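Local coordinates for glucoamylase (Thermoanaerobacterium thermosaccharolyticum, PDB 1LF6), which hydrolyses terminal alpha-1,4-linked glucose residues successively from the non-reducing ends of glucan chains, releasing beta-D-glucose, at residues W32-V40 with F52-E61; E435-P445 with Y502-D510. All coordinates share one frame; numbering follows the deposited sequence.

Contact 1 (W32-V40 with F52-E61); sequences WASAQKQGV and FTLANGAISE
The Trp32 indole and the Glu61 carboxylate meet at a slant, their planes 38° apart. Glu61 CG is 3.8 Å from Trp32 CE3, and it comes in obliquely. His158 makes an edge-to-face contact with the same ring. The carboxylate has a partner on each oxygen. Glu61 OE1 takes a salt bridge from Lys37 NZ at 2.6 Å on its syn lone pair. Glu61 OE2 accepts the backbone N of Ala33 at 3.2 Å, from a donor 34° out of the carboxylate plane. These two bonds probably fix the rotation of the buried group. The Gln38 amide is gripped at both ends. Its OE1 accepts Gly57 N at 2.7 Å from a donor tilted out of the carbonyl plane, and its NE2 binds Ser95.

Lys37 reaches the carboxylate through a bend at CB-CG (chi2 -58°), beyond which the chain is straight. Its NZ also donates to Ser34 O at 2.8 Å and, weakly, to Ser60 OG. The buried ammonium is thus held on several sides. Further on, the backbones pair: Gln38 N donates to Leu54 O at 2.7 Å, and Leu54 N to Gly39 O. On the face shared by Val40 and Thr53, Val40 CG1 packs 3.9 Å from Thr53 CG2.

Ser34 OG binds Asp647 and Gln36 OE1 binds Asn629, so the loop before strand 39-42 also leans on the family 15 part of the chain. Ala55 to Ala58 form a type I' turn, with Asn56 and Gly57 at its corner. This is an antiparallel meander of two successive hairpins, at the edge of a sheet of the N-terminal beta-sandwich.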
ATOM      1  N   TRP A  32      -1.709  -9.990  12.228  1.00 33.30           N
ATOM      2  CA  TRP A  32      -1.757  -8.534  11.957  1.00 31.32           C
ATOM      3  C   TRP A  32      -3.198  -8.111  11.801  1.00 30.80           C
ATOM      4  O   TRP A  32      -4.127  -8.908  11.754  1.00 31.61           O
ATOM      5  CB  TRP A  32      -0.905  -8.221  10.738  1.00 30.64           C
ATOM      6  CG  TRP A  32       0.574  -8.441  10.975  1.00 31.39           C
ATOM      7  CD1 TRP A  32       1.242  -9.576  10.576  1.00 31.72           C
ATOM      8  CD2 TRP A  32       1.488  -7.649  11.712  1.00 30.96           C
ATOM      9  NE1 TRP A  32       2.549  -9.492  10.981  1.00 31.89           N
ATOM     10  CE2 TRP A  32       2.734  -8.320  11.673  1.00 31.22           C
ATOM     11  CE3 TRP A  32       1.396  -6.413  12.360  1.00 29.80           C
ATOM     12  CZ2 TRP A  32       3.865  -7.804  12.290  1.00 30.38           C
ATOM     13  CZ3 TRP A  32       2.526  -5.900  12.959  1.00 30.19           C
ATOM     14  CH2 TRP A  32       3.741  -6.598  12.921  1.00 30.02           C
ATOM     15  N   ALA A  33      -3.384  -6.808  11.645  1.00 28.99           N
ATOM     16  CA  ALA A  33      -4.707  -6.227  11.443  1.00 27.51           C
ATOM     17  C   ALA A  33      -5.203  -6.341  10.002  1.00 25.40           C
ATOM     18  O   ALA A  33      -4.433  -6.602   9.079  1.00 25.20           O
ATOM     19  CB  ALA A  33      -4.696  -4.754  11.869  1.00 26.91           C
ATOM     20  N   SER A  34      -6.505  -6.140   9.825  1.00 23.50           N
ATOM     21  CA  SER A  34      -7.120  -6.194   8.509  1.00 21.04           C
ATOM     22  C   SER A  34      -6.378  -5.238   7.576  1.00 20.95           C
ATOM     23  O   SER A  34      -6.033  -4.117   7.966  1.00 20.00           O
ATOM     24  CB  SER A  34      -8.589  -5.784   8.598  1.00 19.90           C
ATOM     25  OG  SER A  34      -9.156  -5.648   7.310  1.00 20.85           O
ATOM     26  N   ALA A  35      -6.142  -5.685   6.345  1.00 19.71           N
ATOM     27  CA  ALA A  35      -5.432  -4.882   5.356  1.00 19.44           C
ATOM     28  C   ALA A  35      -6.291  -3.778   4.735  1.00 19.20           C
ATOM     29  O   ALA A  35      -5.775  -2.919   4.015  1.00 20.15           O
ATOM     30  CB  ALA A  35      -4.862  -5.783   4.263  1.00 17.46           C
ATOM     31  N   GLN A  36      -7.596  -3.808   4.992  1.00 19.00           N
ATOM     32  CA  GLN A  36      -8.501  -2.775   4.484  1.00 19.45           C
ATOM     33  C   GLN A  36      -8.328  -1.587   5.430  1.00 19.67           C
ATOM     34  O   GLN A  36      -8.686  -1.655   6.611  1.00 20.18           O
ATOM     35  CB  GLN A  36      -9.953  -3.283   4.488  1.00 18.30           C
ATOM     36  CG  GLN A  36     -11.025  -2.200   4.505  1.00 20.82           C
ATOM     37  CD  GLN A  36     -11.036  -1.303   3.264  1.00 20.00           C
ATOM     38  OE1 GLN A  36     -11.793  -0.334   3.212  1.00 19.20           O
ATOM     39  NE2 GLN A  36     -10.203  -1.619   2.266  1.00 16.50           N
ATOM     40  N   LYS A  37      -7.765  -0.502   4.910  1.00 17.50           N
ATOM     41  CA  LYS A  37      -7.504   0.664   5.733  1.00 18.69           C
ATOM     42  C   LYS A  37      -8.437   1.841   5.515  1.00 19.23           C
ATOM     43  O   LYS A  37      -8.789   2.175   4.385  1.00 19.30           O
ATOM     44  CB  LYS A  37      -6.053   1.126   5.528  1.00 16.67           C
ATOM     45  CG  LYS A  37      -5.014   0.042   5.758  1.00 16.12           C
ATOM     46  CD  LYS A  37      -5.113  -0.545   7.156  1.00 14.36           C
ATOM     47  CE  LYS A  37      -4.005  -1.554   7.402  1.00 13.90           C
ATOM     48  NZ  LYS A  37      -4.137  -2.224   8.733  1.00 15.76           N
ATOM     49  N   GLN A  38      -8.822   2.472   6.620  1.00 20.15           N
ATOM     50  CA  GLN A  38      -9.691   3.647   6.593  1.00 20.82           C
ATOM     51  C   GLN A  38      -8.824   4.860   6.313  1.00 18.86           C
ATOM     52  O   GLN A  38      -9.311   5.896   5.862  1.00 20.89           O
ATOM     53  CB  GLN A  38     -10.380   3.833   7.946  1.00 22.02           C
ATOM     54  CG  GLN A  38     -11.514   2.871   8.218  1.00 22.80           C
ATOM     55  CD  GLN A  38     -12.039   3.014   9.627  1.00 22.70           C
ATOM     56  OE1 GLN A  38     -11.325   2.748  10.591  1.00 24.14           O
ATOM     57  NE2 GLN A  38     -13.288   3.443   9.758  1.00 22.40           N
ATOM     58  N   GLY A  39      -7.531   4.720   6.587  1.00 17.79           N
ATOM     59  CA  GLY A  39      -6.612   5.817   6.352  1.00 16.48           C
ATOM     60  C   GLY A  39      -5.171   5.458   6.637  1.00 16.37           C
ATOM     61  O   GLY A  39      -4.886   4.465   7.311  1.00 16.39           O
ATOM     62  N   VAL A  40      -4.264   6.266   6.103  1.00 14.71           N
ATOM     63  CA  VAL A  40      -2.839   6.079   6.306  1.00 16.55           C
ATOM     64  C   VAL A  40      -2.234   7.471   6.403  1.00 16.92           C
ATOM     65  O   VAL A  40      -2.747   8.412   5.799  1.00 17.40           O
ATOM     66  CB  VAL A  40      -2.177   5.302   5.138  1.00 18.28           C
ATOM     67  CG1 VAL A  40      -2.831   3.936   4.991  1.00 17.06           C
ATOM     68  CG2 VAL A  40      -2.290   6.100   3.838  1.00 19.42           C
ATOM     69  N   PHE A  52       1.400   5.729  10.285  1.00 17.86           N
ATOM     70  CA  PHE A  52       0.287   5.042  10.938  1.00 18.42           C
ATOM     71  C   PHE A  52      -0.777   4.649   9.919  1.00 17.71           C
ATOM     72  O   PHE A  52      -0.838   5.208   8.821  1.00 18.13           O
ATOM     73  CB  PHE A  52      -0.361   5.924  12.017  1.00 16.69           C
ATOM     74  CG  PHE A  52      -1.041   7.153  11.475  1.00 16.96           C
ATOM     75  CD1 PHE A  52      -0.330   8.336  11.290  1.00 15.70           C
ATOM     76  CD2 PHE A  52      -2.392   7.124  11.134  1.00 15.37           C
ATOM     77  CE1 PHE A  52      -0.952   9.471  10.771  1.00 15.05           C
ATOM     78  CE2 PHE A  52      -3.020   8.253  10.615  1.00 16.79           C
ATOM     79  CZ  PHE A  52      -2.298   9.428  10.433  1.00 16.13           C
ATOM     80  N   THR A  53      -1.601   3.674  10.289  1.00 17.36           N
ATOM     81  CA  THR A  53      -2.693   3.211   9.439  1.00 16.30           C
ATOM     82  C   THR A  53      -3.905   3.040  10.340  1.00 17.00           C
ATOM     83  O   THR A  53      -3.758   2.816  11.539  1.00 18.59           O
ATOM     84  CB  THR A  53      -2.377   1.850   8.761  1.00 15.22           C
ATOM     85  OG1 THR A  53      -2.184   0.836   9.761  1.00 17.27           O
ATOM     86  CG2 THR A  53      -1.128   1.957   7.916  1.00 14.07           C
ATOM     87  N   LEU A  54      -5.096   3.167   9.763  1.00 16.53           N
ATOM     88  CA  LEU A  54      -6.337   3.027  10.513  1.00 17.46           C
ATOM     89  C   LEU A  54      -7.175   1.901   9.910  1.00 18.10           C
ATOM     90  O   LEU A  54      -7.210   1.724   8.692  1.00 18.61           O
ATOM     91  CB  LEU A  54      -7.144   4.334  10.463  1.00 17.20           C
ATOM     92  CG  LEU A  54      -6.438   5.620  10.897  1.00 17.58           C
ATOM     93  CD1 LEU A  54      -7.366   6.814  10.684  1.00 18.34           C
ATOM     94  CD2 LEU A  54      -6.025   5.513  12.355  1.00 18.54           C
ATOM     95  N   ALA A  55      -7.855   1.149  10.768  1.00 18.47           N
ATOM     96  CA  ALA A  55      -8.699   0.046  10.326  1.00 19.00           C
ATOM     97  C   ALA A  55      -9.705  -0.294  11.421  1.00 20.05           C
ATOM     98  O   ALA A  55      -9.370  -0.279  12.608  1.00 21.89           O
ATOM     99  CB  ALA A  55      -7.841  -1.181   9.998  1.00 16.03           C
ATOM    100  N   ASN A  56     -10.940  -0.573  11.017  1.00 20.51           N
ATOM    101  CA  ASN A  56     -11.994  -0.932  11.955  1.00 22.36           C
ATOM    102  C   ASN A  56     -12.158   0.063  13.100  1.00 22.40           C
ATOM    103  O   ASN A  56     -12.369  -0.328  14.248  1.00 22.41           O
ATOM    104  CB  ASN A  56     -11.723  -2.337  12.504  1.00 24.27           C
ATOM    105  CG  ASN A  56     -11.787  -3.402  11.422  1.00 25.23           C
ATOM    106  OD1 ASN A  56     -11.050  -4.387  11.454  1.00 30.16           O
ATOM    107  ND2 ASN A  56     -12.677  -3.209  10.460  1.00 25.67           N
ATOM    108  N   GLY A  57     -12.049   1.349  12.777  1.00 21.18           N
ATOM    109  CA  GLY A  57     -12.219   2.388  13.775  1.00 20.71           C
ATOM    110  C   GLY A  57     -11.075   2.594  14.741  1.00 20.78           C
ATOM    111  O   GLY A  57     -11.217   3.307  15.734  1.00 21.06           O
ATOM    112  N   ALA A  58      -9.927   1.993  14.461  1.00 20.77           N
ATOM    113  CA  ALA A  58      -8.797   2.150  15.360  1.00 19.18           C
ATOM    114  C   ALA A  58      -7.455   2.113  14.658  1.00 19.41           C
ATOM    115  O   ALA A  58      -7.320   1.607  13.542  1.00 19.71           O
ATOM    116  CB  ALA A  58      -8.845   1.073  16.442  1.00 18.23           C
ATOM    117  N   ILE A  59      -6.462   2.673  15.328  1.00 19.10           N
ATOM    118  CA  ILE A  59      -5.112   2.686  14.811  1.00 20.98           C
ATOM    119  C   ILE A  59      -4.676   1.232  14.653  1.00 22.21           C
ATOM    120  O   ILE A  59      -4.824   0.431  15.577  1.00 22.18           O
ATOM    121  CB  ILE A  59      -4.169   3.401  15.799  1.00 21.75           C
ATOM    122  CG1 ILE A  59      -4.435   4.908  15.756  1.00 22.12           C
ATOM    123  CG2 ILE A  59      -2.719   3.059  15.497  1.00 19.70           C
ATOM    124  CD1 ILE A  59      -3.763   5.691  16.872  1.00 20.11           C
ATOM    125  N   SER A  60      -4.179   0.880  13.473  1.00 21.47           N
ATOM    126  CA  SER A  60      -3.704  -0.476  13.243  1.00 21.77           C
ATOM    127  C   SER A  60      -2.174  -0.423  13.249  1.00 21.96           C
ATOM    128  O   SER A  60      -1.579   0.076  14.206  1.00 22.23           O
ATOM    129  CB  SER A  60      -4.252  -1.024  11.917  1.00 23.33           C
ATOM    130  OG  SER A  60      -4.157  -0.080  10.864  1.00 22.68           O
ATOM    131  N   GLU A  61      -1.529  -0.914  12.198  1.00 21.67           N
ATOM    132  CA  GLU A  61      -0.069  -0.893  12.157  1.00 22.90           C
ATOM    133  C   GLU A  61       0.532   0.513  12.216  1.00 23.43           C
ATOM    134  O   GLU A  61       0.003   1.459  11.625  1.00 22.30           O
ATOM    135  CB  GLU A  61       0.460  -1.578  10.891  1.00 25.03           C
ATOM    136  CG  GLU A  61       0.284  -3.085  10.831  1.00 29.37           C
ATOM    137  CD  GLU A  61      -1.051  -3.504  10.246  1.00 30.63           C
ATOM    138  OE1 GLU A  61      -1.777  -2.633   9.737  1.00 27.92           O
ATOM    139  OE2 GLU A  61      -1.365  -4.713  10.289  1.00 35.88           O
TER
HETATM  140  O   HOH W   1     -11.332  -0.567   8.100  1.00 30.74           O

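Contact 2 (E435-P445 with Y502-D510); sequences ERWEEIGGYSP and YIRIAGLSD. With SO4 (sulfate ion), chain C.
Two salt bridges converge on one nitrogen of Arg504. NH1 meets Glu435 OE2 at 3.0 Å in a nearly straight bond (179°). The acceptor lies in the guanidinium plane, while the nitrogen stands above the carboxylate, whose plane is 82° from the guanidinium. Glu439 OE1 takes the same NH1 at 2.9 Å on its anti lone pair. Arg504 gets there with CG anti to the backbone N (chi1 178°) and a fully extended chain. Waters bridge its NE to Glu435 OE2 and its NH2 to Glu439 OE1.

Backbone N-H groups hold Glu435 from its own loop. Glu439 N and Ile440 N both donate to OE1. Trp437 N reaches OE2 on the face away from Arg504. Shortening Glu435 to an alanine removes both carboxylate oxygens, which would probably leave Arg504 with Glu439 as its one carboxylate here and the three N-H groups without their acceptors. By similarity, Glu435 is the proton acceptor and Glu438 the proton donor of the family 15 (alpha/alpha) barrel, and this is one of its active-site loops. The loop runs on to Ser444, which N-caps helix 445-464.

Further main-chain bonds form a single antiparallel bridge. Tyr443 N donates to Ala506 O at 2.8 Å, and Ala506 N to Tyr443 O at 2.9 Å.

The rest is van der Waals contact. Ile440 CG2 lies over one face of the guanidinium and makes an apolar contact with Ile505 CG2 at 3.8 Å. Ile505 CD1 rests 3.4 Å from Gly441 C.

A sulfate, probably from the crystallisation liquor, accepts bonds from Tyr443 OH, Ser509 OG and Lys431. Its O4 is 2.8 Å from Tyr443 OH, at the ring edge.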
ATOM      1  N   GLU A 435       5.884 -12.651 -16.112  1.00 16.55           N
ATOM      2  CA  GLU A 435       5.200 -11.450 -16.556  1.00 15.94           C
ATOM      3  C   GLU A 435       4.876 -10.621 -15.321  1.00 15.66           C
ATOM      4  O   GLU A 435       5.277 -10.991 -14.214  1.00 14.55           O
ATOM      5  CB  GLU A 435       3.944 -11.809 -17.355  1.00 15.39           C
ATOM      6  CG  GLU A 435       3.212 -13.064 -16.881  1.00 14.73           C
ATOM      7  CD  GLU A 435       2.753 -12.976 -15.430  1.00 14.28           C
ATOM      8  OE1 GLU A 435       3.444 -13.513 -14.542  1.00 13.84           O
ATOM      9  OE2 GLU A 435       1.700 -12.364 -15.180  1.00 13.89           O
ATOM     10  N   ARG A 436       4.149  -9.521 -15.483  1.00 14.57           N
ATOM     11  CA  ARG A 436       3.902  -8.642 -14.340  1.00 14.02           C
ATOM     12  C   ARG A 436       3.147  -9.179 -13.118  1.00 15.61           C
ATOM     13  O   ARG A 436       3.199  -8.572 -12.054  1.00 15.88           O
ATOM     14  CB  ARG A 436       3.281  -7.325 -14.816  1.00 12.17           C
ATOM     15  CG  ARG A 436       1.855  -7.379 -15.295  1.00 15.66           C
ATOM     16  CD  ARG A 436       1.425  -5.979 -15.725  1.00 14.97           C
ATOM     17  NE  ARG A 436       0.003  -5.874 -16.036  1.00 13.19           N
ATOM     18  CZ  ARG A 436      -0.630  -4.720 -16.227  1.00 15.12           C
ATOM     19  NH1 ARG A 436      -1.928  -4.705 -16.501  1.00 13.04           N
ATOM     20  NH2 ARG A 436       0.038  -3.578 -16.143  1.00 11.95           N
ATOM     21  N   TRP A 437       2.452 -10.305 -13.246  1.00 14.83           N
ATOM     22  CA  TRP A 437       1.758 -10.850 -12.089  1.00 14.40           C
ATOM     23  C   TRP A 437       2.738 -11.727 -11.296  1.00 14.28           C
ATOM     24  O   TRP A 437       2.389 -12.287 -10.258  1.00 16.44           O
ATOM     25  CB  TRP A 437       0.530 -11.654 -12.519  1.00 13.10           C
ATOM     26  CG  TRP A 437      -0.500 -10.837 -13.279  1.00 15.92           C
ATOM     27  CD1 TRP A 437      -1.228 -11.248 -14.359  1.00 15.94           C
ATOM     28  CD2 TRP A 437      -0.907  -9.480 -13.018  1.00 14.44           C
ATOM     29  NE1 TRP A 437      -2.054 -10.234 -14.793  1.00 16.37           N
ATOM     30  CE2 TRP A 437      -1.878  -9.140 -13.987  1.00 16.30           C
ATOM     31  CE3 TRP A 437      -0.545  -8.521 -12.061  1.00 13.13           C
ATOM     32  CZ2 TRP A 437      -2.493  -7.881 -14.031  1.00 14.94           C
ATOM     33  CZ3 TRP A 437      -1.158  -7.263 -12.105  1.00 15.43           C
ATOM     34  CH2 TRP A 437      -2.120  -6.958 -13.085  1.00 14.44           C
ATOM     35  N   GLU A 438       3.965 -11.829 -11.809  1.00 14.27           N
ATOM     36  CA  GLU A 438       5.050 -12.584 -11.171  1.00 14.97           C
ATOM     37  C   GLU A 438       4.789 -14.080 -11.025  1.00 15.19           C
ATOM     38  O   GLU A 438       5.215 -14.691 -10.041  1.00 17.28           O
ATOM     39  CB  GLU A 438       5.323 -12.000  -9.788  1.00 13.82           C
ATOM     40  CG  GLU A 438       5.336 -10.480  -9.749  1.00 17.02           C
ATOM     41  CD  GLU A 438       5.803  -9.942  -8.414  1.00 18.30           C
ATOM     42  OE1 GLU A 438       5.004  -9.930  -7.453  1.00 20.57           O
ATOM     43  OE2 GLU A 438       6.984  -9.551  -8.323  1.00 16.30           O
ATOM     44  N   GLU A 439       4.124 -14.682 -12.005  1.00 13.63           N
ATOM     45  CA  GLU A 439       3.775 -16.096 -11.894  1.00 14.86           C
ATOM     46  C   GLU A 439       4.249 -17.053 -12.976  1.00 15.43           C
ATOM     47  O   GLU A 439       4.484 -18.230 -12.707  1.00 19.24           O
ATOM     48  CB  GLU A 439       2.250 -16.213 -11.784  1.00 12.45           C
ATOM     49  CG  GLU A 439       1.649 -15.264 -10.754  1.00 11.91           C
ATOM     50  CD  GLU A 439       0.131 -15.239 -10.788  1.00 11.70           C
ATOM     51  OE1 GLU A 439      -0.444 -15.303 -11.896  1.00 13.03           O
ATOM     52  OE2 GLU A 439      -0.488 -15.130  -9.710  1.00 12.49           O
ATOM     53  N   ILE A 440       4.399 -16.568 -14.196  1.00 16.35           N
ATOM     54  CA  ILE A 440       4.779 -17.461 -15.278  1.00 14.81           C
ATOM     55  C   ILE A 440       5.660 -16.777 -16.310  1.00 15.67           C
ATOM     56  O   ILE A 440       5.595 -15.555 -16.480  1.00 14.98           O
ATOM     57  CB  ILE A 440       3.505 -17.991 -15.961  1.00 15.85           C
ATOM     58  CG1 ILE A 440       3.852 -19.051 -17.007  1.00 17.22           C
ATOM     59  CG2 ILE A 440       2.727 -16.826 -16.567  1.00 14.80           C
ATOM     60  CD1 ILE A 440       2.617 -19.739 -17.569  1.00 21.10           C
ATOM     61  N   GLY A 441       6.481 -17.573 -16.992  1.00 14.39           N
ATOM     62  CA  GLY A 441       7.368 -17.038 -18.007  1.00 14.60           C
ATOM     63  C   GLY A 441       6.948 -17.358 -19.429  1.00 15.49           C
ATOM     64  O   GLY A 441       6.027 -18.143 -19.661  1.00 14.65           O
ATOM     65  N   GLY A 442       7.643 -16.748 -20.383  1.00 15.45           N
ATOM     66  CA  GLY A 442       7.340 -16.966 -21.784  1.00 15.20           C
ATOM     67  C   GLY A 442       7.234 -15.645 -22.516  1.00 14.56           C
ATOM     68  O   GLY A 442       7.825 -14.647 -22.099  1.00 13.12           O
ATOM     69  N   TYR A 443       6.479 -15.638 -23.607  1.00 12.96           N
ATOM     70  CA  TYR A 443       6.289 -14.430 -24.395  1.00 13.42           C
ATOM     71  C   TYR A 443       4.969 -13.790 -23.994  1.00 14.58           C
ATOM     72  O   TYR A 443       3.896 -14.358 -24.203  1.00 15.15           O
ATOM     73  CB  TYR A 443       6.313 -14.773 -25.887  1.00 12.84           C
ATOM     74  CG  TYR A 443       7.599 -15.454 -26.282  1.00 14.19           C
ATOM     75  CD1 TYR A 443       7.670 -16.841 -26.414  1.00 12.50           C
ATOM     76  CD2 TYR A 443       8.771 -14.713 -26.449  1.00 12.88           C
ATOM     77  CE1 TYR A 443       8.883 -17.476 -26.699  1.00 15.67           C
ATOM     78  CE2 TYR A 443       9.984 -15.334 -26.730  1.00 16.24           C
ATOM     79  CZ  TYR A 443      10.035 -16.712 -26.852  1.00 16.39           C
ATOM     80  OH  TYR A 443      11.243 -17.320 -27.098  1.00 17.53           O
ATOM     81  N   SER A 444       5.077 -12.608 -23.396  1.00 14.43           N
ATOM     82  CA  SER A 444       3.931 -11.847 -22.907  1.00 15.33           C
ATOM     83  C   SER A 444       3.763 -10.538 -23.663  1.00 15.24           C
ATOM     84  O   SER A 444       4.717  -9.772 -23.798  1.00 16.07           O
ATOM     85  CB  SER A 444       4.131 -11.534 -21.424  1.00 15.11           C
ATOM     86  OG  SER A 444       3.311 -10.455 -21.012  1.00 16.51           O
ATOM     87  N   PRO A 445       2.551 -10.262 -24.171  1.00 16.01           N
ATOM     88  CA  PRO A 445       2.397  -8.995 -24.891  1.00 16.23           C
ATOM     89  C   PRO A 445       2.718  -7.779 -24.016  1.00 15.41           C
ATOM     90  O   PRO A 445       3.361  -6.839 -24.478  1.00 15.48           O
ATOM     91  CB  PRO A 445       0.939  -9.030 -25.379  1.00 17.34           C
ATOM     92  CG  PRO A 445       0.280 -10.071 -24.525  1.00 18.35           C
ATOM     93  CD  PRO A 445       1.346 -11.102 -24.309  1.00 15.50           C
ATOM     94  N   TYR A 502      -4.901 -11.892 -28.535  1.00 15.47           N
ATOM     95  CA  TYR A 502      -3.614 -12.004 -27.860  1.00 14.30           C
ATOM     96  C   TYR A 502      -3.902 -12.853 -26.629  1.00 15.01           C
ATOM     97  O   TYR A 502      -4.933 -12.670 -25.974  1.00 14.68           O
ATOM     98  CB  TYR A 502      -3.097 -10.641 -27.381  1.00 14.22           C
ATOM     99  CG  TYR A 502      -2.578  -9.730 -28.475  1.00 14.69           C
ATOM    100  CD1 TYR A 502      -3.307  -8.618 -28.890  1.00 12.23           C
ATOM    101  CD2 TYR A 502      -1.360  -9.993 -29.103  1.00 14.09           C
ATOM    102  CE1 TYR A 502      -2.837  -7.786 -29.910  1.00 16.86           C
ATOM    103  CE2 TYR A 502      -0.883  -9.173 -30.124  1.00 15.64           C
ATOM    104  CZ  TYR A 502      -1.630  -8.071 -30.525  1.00 16.62           C
ATOM    105  OH  TYR A 502      -1.174  -7.287 -31.564  1.00 18.43           O
ATOM    106  N   ILE A 503      -3.014 -13.790 -26.314  1.00 10.25           N
ATOM    107  CA  ILE A 503      -3.219 -14.612 -25.136  1.00 11.15           C
ATOM    108  C   ILE A 503      -2.407 -14.007 -23.998  1.00 11.12           C
ATOM    109  O   ILE A 503      -1.623 -13.089 -24.219  1.00 13.04           O
ATOM    110  CB  ILE A 503      -2.789 -16.081 -25.377  1.00  9.70           C
ATOM    111  CG1 ILE A 503      -1.286 -16.178 -25.672  1.00 10.54           C
ATOM    112  CG2 ILE A 503      -3.603 -16.653 -26.526  1.00 10.83           C
ATOM    113  CD1 ILE A 503      -0.807 -17.615 -25.999  1.00 10.67           C
ATOM    114  N   ARG A 504      -2.599 -14.505 -22.781  1.00 11.21           N
ATOM    115  CA  ARG A 504      -1.862 -13.983 -21.643  1.00 12.78           C
ATOM    116  C   ARG A 504      -0.362 -14.167 -21.840  1.00 13.95           C
ATOM    117  O   ARG A 504       0.423 -13.227 -21.683  1.00 13.96           O
ATOM    118  CB  ARG A 504      -2.278 -14.689 -20.353  1.00 13.38           C
ATOM    119  CG  ARG A 504      -1.491 -14.201 -19.144  1.00 10.92           C
ATOM    120  CD  ARG A 504      -1.835 -14.944 -17.871  1.00 11.01           C
ATOM    121  NE  ARG A 504      -0.937 -14.564 -16.777  1.00 10.96           N
ATOM    122  CZ  ARG A 504      -0.821 -15.226 -15.631  1.00 12.53           C
ATOM    123  NH1 ARG A 504       0.028 -14.801 -14.702  1.00  8.36           N
ATOM    124  NH2 ARG A 504      -1.547 -16.318 -15.419  1.00 10.00           N
ATOM    125  N   ILE A 505       0.039 -15.385 -22.181  1.00 13.62           N
ATOM    126  CA  ILE A 505       1.451 -15.656 -22.381  1.00 13.79           C
ATOM    127  C   ILE A 505       1.666 -16.966 -23.140  1.00 14.29           C
ATOM    128  O   ILE A 505       0.981 -17.959 -22.899  1.00 14.15           O
ATOM    129  CB  ILE A 505       2.178 -15.659 -21.011  1.00 14.58           C
ATOM    130  CG1 ILE A 505       3.696 -15.637 -21.207  1.00 13.86           C
ATOM    131  CG2 ILE A 505       1.729 -16.854 -20.184  1.00 16.73           C
ATOM    132  CD1 ILE A 505       4.451 -15.176 -19.977  1.00 11.96           C
ATOM    133  N   ALA A 506       2.594 -16.935 -24.089  1.00 14.37           N
ATOM    134  CA  ALA A 506       2.923 -18.096 -24.910  1.00 16.70           C
ATOM    135  C   ALA A 506       4.181 -18.767 -24.364  1.00 18.37           C
ATOM    136  O   ALA A 506       5.139 -18.089 -23.997  1.00 18.68           O
ATOM    137  CB  ALA A 506       3.148 -17.659 -26.358  1.00 14.36           C
ATOM    138  N   GLY A 507       4.177 -20.096 -24.316  1.00 22.59           N
ATOM    139  CA  GLY A 507       5.330 -20.824 -23.803  1.00 26.76           C
ATOM    140  C   GLY A 507       6.347 -21.172 -24.875  1.00 28.99           C
ATOM    141  O   GLY A 507       7.536 -21.323 -24.593  1.00 32.05           O
ATOM    142  N   LEU A 508       5.874 -21.295 -26.111  1.00 30.03           N
ATOM    143  CA  LEU A 508       6.725 -21.626 -27.246  1.00 31.79           C
ATOM    144  C   LEU A 508       6.781 -20.442 -28.200  1.00 32.95           C
ATOM    145  O   LEU A 508       6.350 -19.340 -27.863  1.00 35.21           O
ATOM    146  CB  LEU A 508       6.171 -22.845 -27.994  1.00 29.89           C
ATOM    147  CG  LEU A 508       6.108 -24.169 -27.229  1.00 31.18           C
ATOM    148  CD1 LEU A 508       5.494 -25.240 -28.121  1.00 29.93           C
ATOM    149  CD2 LEU A 508       7.501 -24.579 -26.792  1.00 29.69           C
ATOM    150  N   SER A 509       7.302 -20.681 -29.397  1.00 33.20           N
ATOM    151  CA  SER A 509       7.408 -19.639 -30.411  1.00 35.21           C
ATOM    152  C   SER A 509       6.219 -19.677 -31.361  1.00 34.23           C
ATOM    153  O   SER A 509       6.282 -19.131 -32.457  1.00 33.45           O
ATOM    154  CB  SER A 509       8.697 -19.813 -31.214  1.00 34.41           C
ATOM    155  OG  SER A 509       9.834 -19.710 -30.379  1.00 39.02           O
ATOM    156  N   ASP A 510       5.139 -20.327 -30.938  1.00 34.60           N
ATOM    157  CA  ASP A 510       3.945 -20.430 -31.769  1.00 33.23           C
ATOM    158  C   ASP A 510       2.689 -20.399 -30.903  1.00 31.20           C
ATOM    159  O   ASP A 510       2.350 -21.376 -30.240  1.00 30.02           O
ATOM    160  CB  ASP A 510       4.002 -21.714 -32.595  1.00 35.70           C
ATOM    161  CG  ASP A 510       2.765 -21.917 -33.444  1.00 38.07           C
ATOM    162  OD1 ASP A 510       2.098 -20.916 -33.786  1.00 39.64           O
ATOM    163  OD2 ASP A 510       2.470 -23.080 -33.782  1.00 40.52           O
TER
HETATM  164  S   SO4 C 950      10.973 -21.039 -27.396  1.00 56.50           S
HETATM  165  O1  SO4 C 950      10.433 -20.537 -26.116  1.00 54.77           O
HETATM  166  O2  SO4 C 950      11.931 -22.135 -27.125  1.00 55.89           O
HETATM  167  O3  SO4 C 950       9.870 -21.552 -28.234  1.00 54.47           O
HETATM  168  O4  SO4 C 950      11.662 -19.947 -28.110  1.00 54.36           O
HETATM  169  O   HOH W   2       0.215 -11.965 -17.223  1.00 13.36           O
HETATM  170  O   HOH W   3      -0.686 -17.758 -13.130  1.00 16.66           O
HETATM  171  O   HOH W   4       1.126 -11.340 -19.820  1.00 13.22           O

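From the N terminus, contact 1 comes first. It closes a short loop of 11 residues and joins edge strand 39-42, with the loop before it, to strands 51-55 and 58-63 of the N-terminal beta-sandwich. The chain then runs on into the helical barrel. There contact 2 closes a longer loop of 56 mostly helical residues. It ties the loop leading into helix 445-464 to the loop after strand 501-502. The two are in series and neither nest nor cross. The centres of contacts 1 and 2 lie about 36 Å apart, and the contacts do not touch. Both come near Trp325, a probable substrate-binding residue: the side chains of Ser34 and Glu439 lie about 8 and 10 Å from its side chain.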